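Local coordinates for conserved hypothetical protein (PDB 2FEX), which is of unknown function but belongs to the DJ-1/PfpI family, whose flavodoxin-like fold is related to that of class I glutamine amidotransferases, at residues D53-Y56 with D57-D60; I165-L169 with G170-P174. All coordinates share one frame; numbering follows the deposited sequence. Where two conformers were deposited one is given.

Interaction 1: D53-Y56 with D57-D60; sequences DTSY and DALD
Ser55 and Tyr56 lend their carbonyls to the turn that follows them: the short edge strand 54-55 runs directly into a single 3-10 turn, and two successive i to i+3 bonds wind it. Ala58 N donates to Ser55 O at 3.1 Å, somewhat bent (146° at the hydrogen). Leu59 N reaches Tyr56 O, also at 3.1 Å but straighter at 162°. Ser55, with its extended backbone, thus supplies the first acceptor, while Tyr56 is already wound into the turn.

The side chains of Ser55 and Asp57 close the outer side of this corner. In one of the two conformers of Asp57, Ser55 OG donates to Asp57 OD1 at 2.7 Å, meeting the carboxylate from above its plane; the bond is provisional to that extent. Each chi1 is near +57°, which sets OG of Ser55 and CG of Asp57 between their own backbone N and carbonyl carbon and lets the two groups meet although one residue separates them in sequence. The small methyl of Ala58 suits a tight place beside Thr54, with Ala58 CB 3.2 Å from Thr54 OG1. The two branches of Thr54 have different neighbours: the hydroxyl faces this methyl, while CG2 packs obliquely against Leu59 CD2 at 3.7 Å.

Tyr56 and Leu59 turn their apolar parts inward. Leu59 lies against Ala5 of the central sheet, Ala35 of strand 31-36, and Leu86 and Phe90 of helix 84-92; the ring of Tyr56 packs on Ala7, Ala35 and Leu86, and its OH is hydrogen-bonded to Leu8 O. Arg89 NH1 binds both Tyr56 O and Leu59 O, tying the turn to helix 84-92, while backbone bonds from Thr54 to His34 and Thr36 hold the strand parallel to 31-36 at the margin of the sheet.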
loop_
_atom_site.group_PDB
_atom_site.type_symbol
_atom_site.label_atom_id
_atom_site.label_comp_id
_atom_site.label_asym_id
_atom_site.label_seq_id
_atom_site.Cartn_x
_atom_site.Cartn_y
_atom_site.Cartn_z
ATOM N N ASP A 53 11.134 -9.601 9.711
ATOM C CA ASP A 53 11.458 -10.930 10.172
ATOM C C ASP A 53 12.954 -11.215 10.254
ATOM O O ASP A 53 13.395 -11.948 11.140
ATOM C CB ASP A 53 10.841 -11.953 9.208
ATOM C CG ASP A 53 9.322 -11.809 9.133
ATOM O OD1 ASP A 53 8.681 -12.043 10.209
ATOM O OD2 ASP A 53 8.802 -11.444 8.075
ATOM N N THR A 54 13.715 -10.647 9.296
ATOM C CA THR A 54 15.108 -11.040 9.183
ATOM C C THR A 54 15.927 -9.967 8.459
ATOM O O THR A 54 15.397 -8.858 8.188
ATOM C CB THR A 54 15.151 -12.433 8.450
ATOM O OG1 THR A 54 16.422 -13.035 8.672
ATOM C CG2 THR A 54 14.855 -12.247 6.959
ATOM N N SER A 55 17.215 -10.280 8.221
ATOM C CA SER A 55 18.095 -9.349 7.522
ATOM C C SER A 55 18.290 -9.884 6.092
ATOM O O SER A 55 18.086 -11.079 5.785
ATOM C CB SER A 55 19.496 -9.344 8.199
ATOM O OG SER A 55 20.033 -10.680 8.234
ATOM N N TYR A 56 18.800 -9.005 5.226
ATOM C CA TYR A 56 19.082 -9.403 3.831
ATOM C C TYR A 56 20.073 -10.583 3.808
ATOM O O TYR A 56 19.919 -11.495 2.989
ATOM C CB TYR A 56 19.730 -8.258 3.073
ATOM C CG TYR A 56 18.801 -7.150 2.597
ATOM C CD1 TYR A 56 17.523 -6.973 3.158
ATOM C CD2 TYR A 56 19.285 -6.195 1.657
ATOM C CE1 TYR A 56 16.705 -5.890 2.710
ATOM C CE2 TYR A 56 18.517 -5.135 1.221
ATOM C CZ TYR A 56 17.242 -4.962 1.753
ATOM O OH TYR A 56 16.458 -3.934 1.336
ATOM N N ASP A 57 21.077 -10.560 4.703
ATOM C CA ASP A 57 22.133 -11.543 4.592
ATOM C C ASP A 57 21.638 -12.931 5.051
ATOM O O ASP A 57 22.310 -13.923 4.784
ATOM C CB ASP A 57 23.332 -11.103 5.421
ATOM C CG ASP A 57 22.953 -10.877 6.875
ATOM O OD1 ASP A 57 22.352 -9.819 7.187
ATOM O OD2 ASP A 57 23.191 -11.775 7.688
ATOM N N ALA A 58 20.477 -12.992 5.695
ATOM C CA ALA A 58 19.924 -14.279 6.090
ATOM C C ALA A 58 18.942 -14.857 5.062
ATOM O O ALA A 58 18.422 -15.985 5.264
ATOM C CB ALA A 58 19.205 -14.166 7.457
ATOM N N LEU A 59 18.658 -14.118 3.999
ATOM C CA LEU A 59 17.709 -14.630 3.008
ATOM C C LEU A 59 18.402 -15.722 2.173
ATOM O O LEU A 59 19.446 -15.452 1.529
ATOM C CB LEU A 59 17.247 -13.483 2.094
ATOM C CG LEU A 59 16.461 -12.375 2.795
ATOM C CD1 LEU A 59 16.152 -11.282 1.774
ATOM C CD2 LEU A 59 15.085 -12.967 3.351
ATOM N N ASP A 60 17.834 -16.932 2.167
ATOM C CA ASP A 60 18.470 -18.048 1.485
ATOM C C ASP A 60 17.505 -18.539 0.380
ATOM O O ASP A 60 16.376 -18.959 0.675
ATOM C CB ASP A 60 18.772 -19.130 2.512
ATOM C CG ASP A 60 19.581 -20.248 1.950
ATOM O OD1 ASP A 60 19.508 -20.446 0.711
ATOM O OD2 ASP A 60 20.251 -20.952 2.768
#

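Interaction 2: I165-L169 with G170-P174; sequences ILKSL and GLFGP
A Schellman motif ends helix 158-168, and the chain then passes through a short linker to helix 174-180. Leu171 N donates to Leu166 O at 2.9 Å, the 6→1 bond of the motif, with a nearly straight approach of 160°. Inside it, Gly170 N binds Lys167 O at 3.0 Å, coming from well above that carbonyl's plane. Gly170 has a positive phi of 65°, a conformation glycine adopts readily because no beta carbon presses against the preceding carbonyl. These two bonds satisfy carbonyls of the final turn, turn the chain out of the helix and bring Leu171 beside Leu166.

Apolar side chains seal the cap on its inner side. Leu166 and Leu171 meet nearly at right angles, with Leu166 CD2 4.1 Å from Leu171 CB, and the CD1 methyl of Leu171 comes to 3.9 Å from Leu169 CB. Leucine suits all three places: Leu166 is buried against Leu20 and Leu180, while Leu169 and Leu171 lie at the margin, the former on Leu96 and the latter on Thr2 and Val30.

Phe172 follows as the centre of an inverse gamma turn closed by a weak bond from Gly173 N to Leu171 O; Gly173 is the N-cap of the next helix. With its CG anti to the backbone N (chi1 -164°), the ring lies alongside Lys167, pointing the same way, while also touching Glu177 and Leu180 of helix 174-180. A long, flexible lysine suits this exposed flank: its extended chain runs alongside Phe172, touching it through CG and CE. Lys167 CG packs 3.6 Å from Phe172 CB, and farther out Lys167 CE comes obliquely to within 3.5 Å of Phe172 CD2.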
loop_
_atom_site.group_PDB
_atom_site.type_symbol
_atom_site.label_atom_id
_atom_site.label_comp_id
_atom_site.label_asym_id
_atom_site.label_seq_id
_atom_site.Cartn_x
_atom_site.Cartn_y
_atom_site.Cartn_z
ATOM N N ILE A 165 4.202 -10.873 -10.664
ATOM C CA ILE A 165 4.905 -11.693 -9.672
ATOM C C ILE A 165 4.114 -12.961 -9.451
ATOM O O ILE A 165 4.677 -14.090 -9.500
ATOM C CB ILE A 165 5.068 -10.928 -8.348
ATOM C CG1 ILE A 165 6.104 -9.803 -8.597
ATOM C CG2 ILE A 165 5.497 -11.841 -7.184
ATOM C CD1 ILE A 165 6.142 -8.694 -7.536
ATOM N N LEU A 166 2.802 -12.799 -9.254
ATOM C CA LEU A 166 1.948 -13.970 -9.073
ATOM C C LEU A 166 1.935 -14.907 -10.286
ATOM O O LEU A 166 2.023 -16.110 -10.106
ATOM C CB LEU A 166 0.532 -13.552 -8.726
ATOM C CG LEU A 166 0.432 -12.880 -7.346
ATOM C CD1 LEU A 166 -0.988 -12.434 -7.175
ATOM C CD2 LEU A 166 0.932 -13.829 -6.203
ATOM N N LYS A 167 1.866 -14.346 -11.486
ATOM C CA LYS A 167 1.935 -15.188 -12.692
ATOM C C LYS A 167 3.248 -15.960 -12.763
ATOM O O LYS A 167 3.237 -17.168 -13.067
ATOM C CB LYS A 167 1.772 -14.356 -13.963
ATOM C CG LYS A 167 0.326 -13.813 -14.132
ATOM C CD LYS A 167 0.264 -13.044 -15.451
ATOM C CE LYS A 167 -1.195 -12.788 -15.831
ATOM N NZ LYS A 167 -1.345 -12.090 -17.157
ATOM N N SER A 168 4.373 -15.274 -12.508
ATOM C CA SER A 168 5.705 -15.930 -12.523
ATOM C C SER A 168 5.748 -17.149 -11.597
ATOM O O SER A 168 6.372 -18.197 -11.917
ATOM C CB SER A 168 6.823 -14.964 -12.135
ATOM O OG SER A 168 8.084 -15.637 -12.075
ATOM N N LEU A 169 5.076 -17.028 -10.453
ATOM C CA LEU A 169 5.037 -18.082 -9.446
ATOM C C LEU A 169 3.950 -19.151 -9.672
ATOM O O LEU A 169 3.818 -20.084 -8.847
ATOM C CB LEU A 169 4.920 -17.448 -8.041
ATOM C CG LEU A 169 6.130 -16.600 -7.611
ATOM C CD1 LEU A 169 5.819 -15.818 -6.330
ATOM C CD2 LEU A 169 7.342 -17.523 -7.365
ATOM N N GLY A 170 3.232 -19.049 -10.786
ATOM C CA GLY A 170 2.113 -19.986 -11.093
ATOM C C GLY A 170 0.964 -19.847 -10.089
ATOM O O GLY A 170 0.182 -20.800 -9.879
ATOM N N LEU A 171 0.798 -18.661 -9.507
ATOM C CA LEU A 171 -0.210 -18.415 -8.485
ATOM C C LEU A 171 -1.356 -17.518 -8.943
ATOM O O LEU A 171 -2.184 -17.129 -8.111
ATOM C CB LEU A 171 0.388 -17.768 -7.231
ATOM C CG LEU A 171 1.440 -18.644 -6.584
ATOM C CD1 LEU A 171 2.043 -17.783 -5.469
ATOM C CD2 LEU A 171 0.887 -20.009 -6.106
ATOM N N PHE A 172 -1.401 -17.165 -10.227
ATOM C CA PHE A 172 -2.435 -16.230 -10.666
ATOM C C PHE A 172 -3.656 -16.998 -11.184
ATOM O O PHE A 172 -3.927 -17.020 -12.379
ATOM C CB PHE A 172 -1.896 -15.257 -11.721
ATOM C CG PHE A 172 -2.755 -14.062 -11.942
ATOM C CD1 PHE A 172 -2.978 -13.135 -10.926
ATOM C CD2 PHE A 172 -3.347 -13.854 -13.232
ATOM C CE1 PHE A 172 -3.799 -11.994 -11.179
ATOM C CE2 PHE A 172 -4.114 -12.717 -13.501
ATOM C CZ PHE A 172 -4.362 -11.801 -12.487
ATOM N N GLY A 173 -4.345 -17.640 -10.261
ATOM C CA GLY A 173 -5.567 -18.386 -10.593
ATOM C C GLY A 173 -6.779 -17.476 -10.561
ATOM O O GLY A 173 -6.674 -16.234 -10.450
ATOM N N PRO A 174 -7.969 -18.088 -10.589
ATOM C CA PRO A 174 -9.215 -17.341 -10.525
ATOM C C PRO A 174 -9.341 -16.532 -9.243
ATOM O O PRO A 174 -9.841 -15.420 -9.303
ATOM C CB PRO A 174 -10.292 -18.453 -10.562
ATOM C CG PRO A 174 -9.610 -19.640 -11.087
ATOM C CD PRO A 174 -8.191 -19.543 -10.673
#

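Overall arrangement
Interaction 1 and interaction 2 lie far apart in the same alpha/beta fold, with centres 24 Å apart and nearest atoms about 12 Å apart, so they do not touch. Both are local turns at the ends of secondary-structure elements: residues 53-60 turn the chain away from edge strand 54-55, whereas residues 165-174 join two helices, the first of which packs on strand 96-100. That strand leads toward Cys101, part of a GxCxA sequence consistent with the nucleophile elbow of DJ-1 relatives. Neither contact includes this cysteine. Each instead anchors its turn to the layers around the central sheet, interaction 1 through helix 84-92 and interaction 2 through helices 18-27 and 174-180.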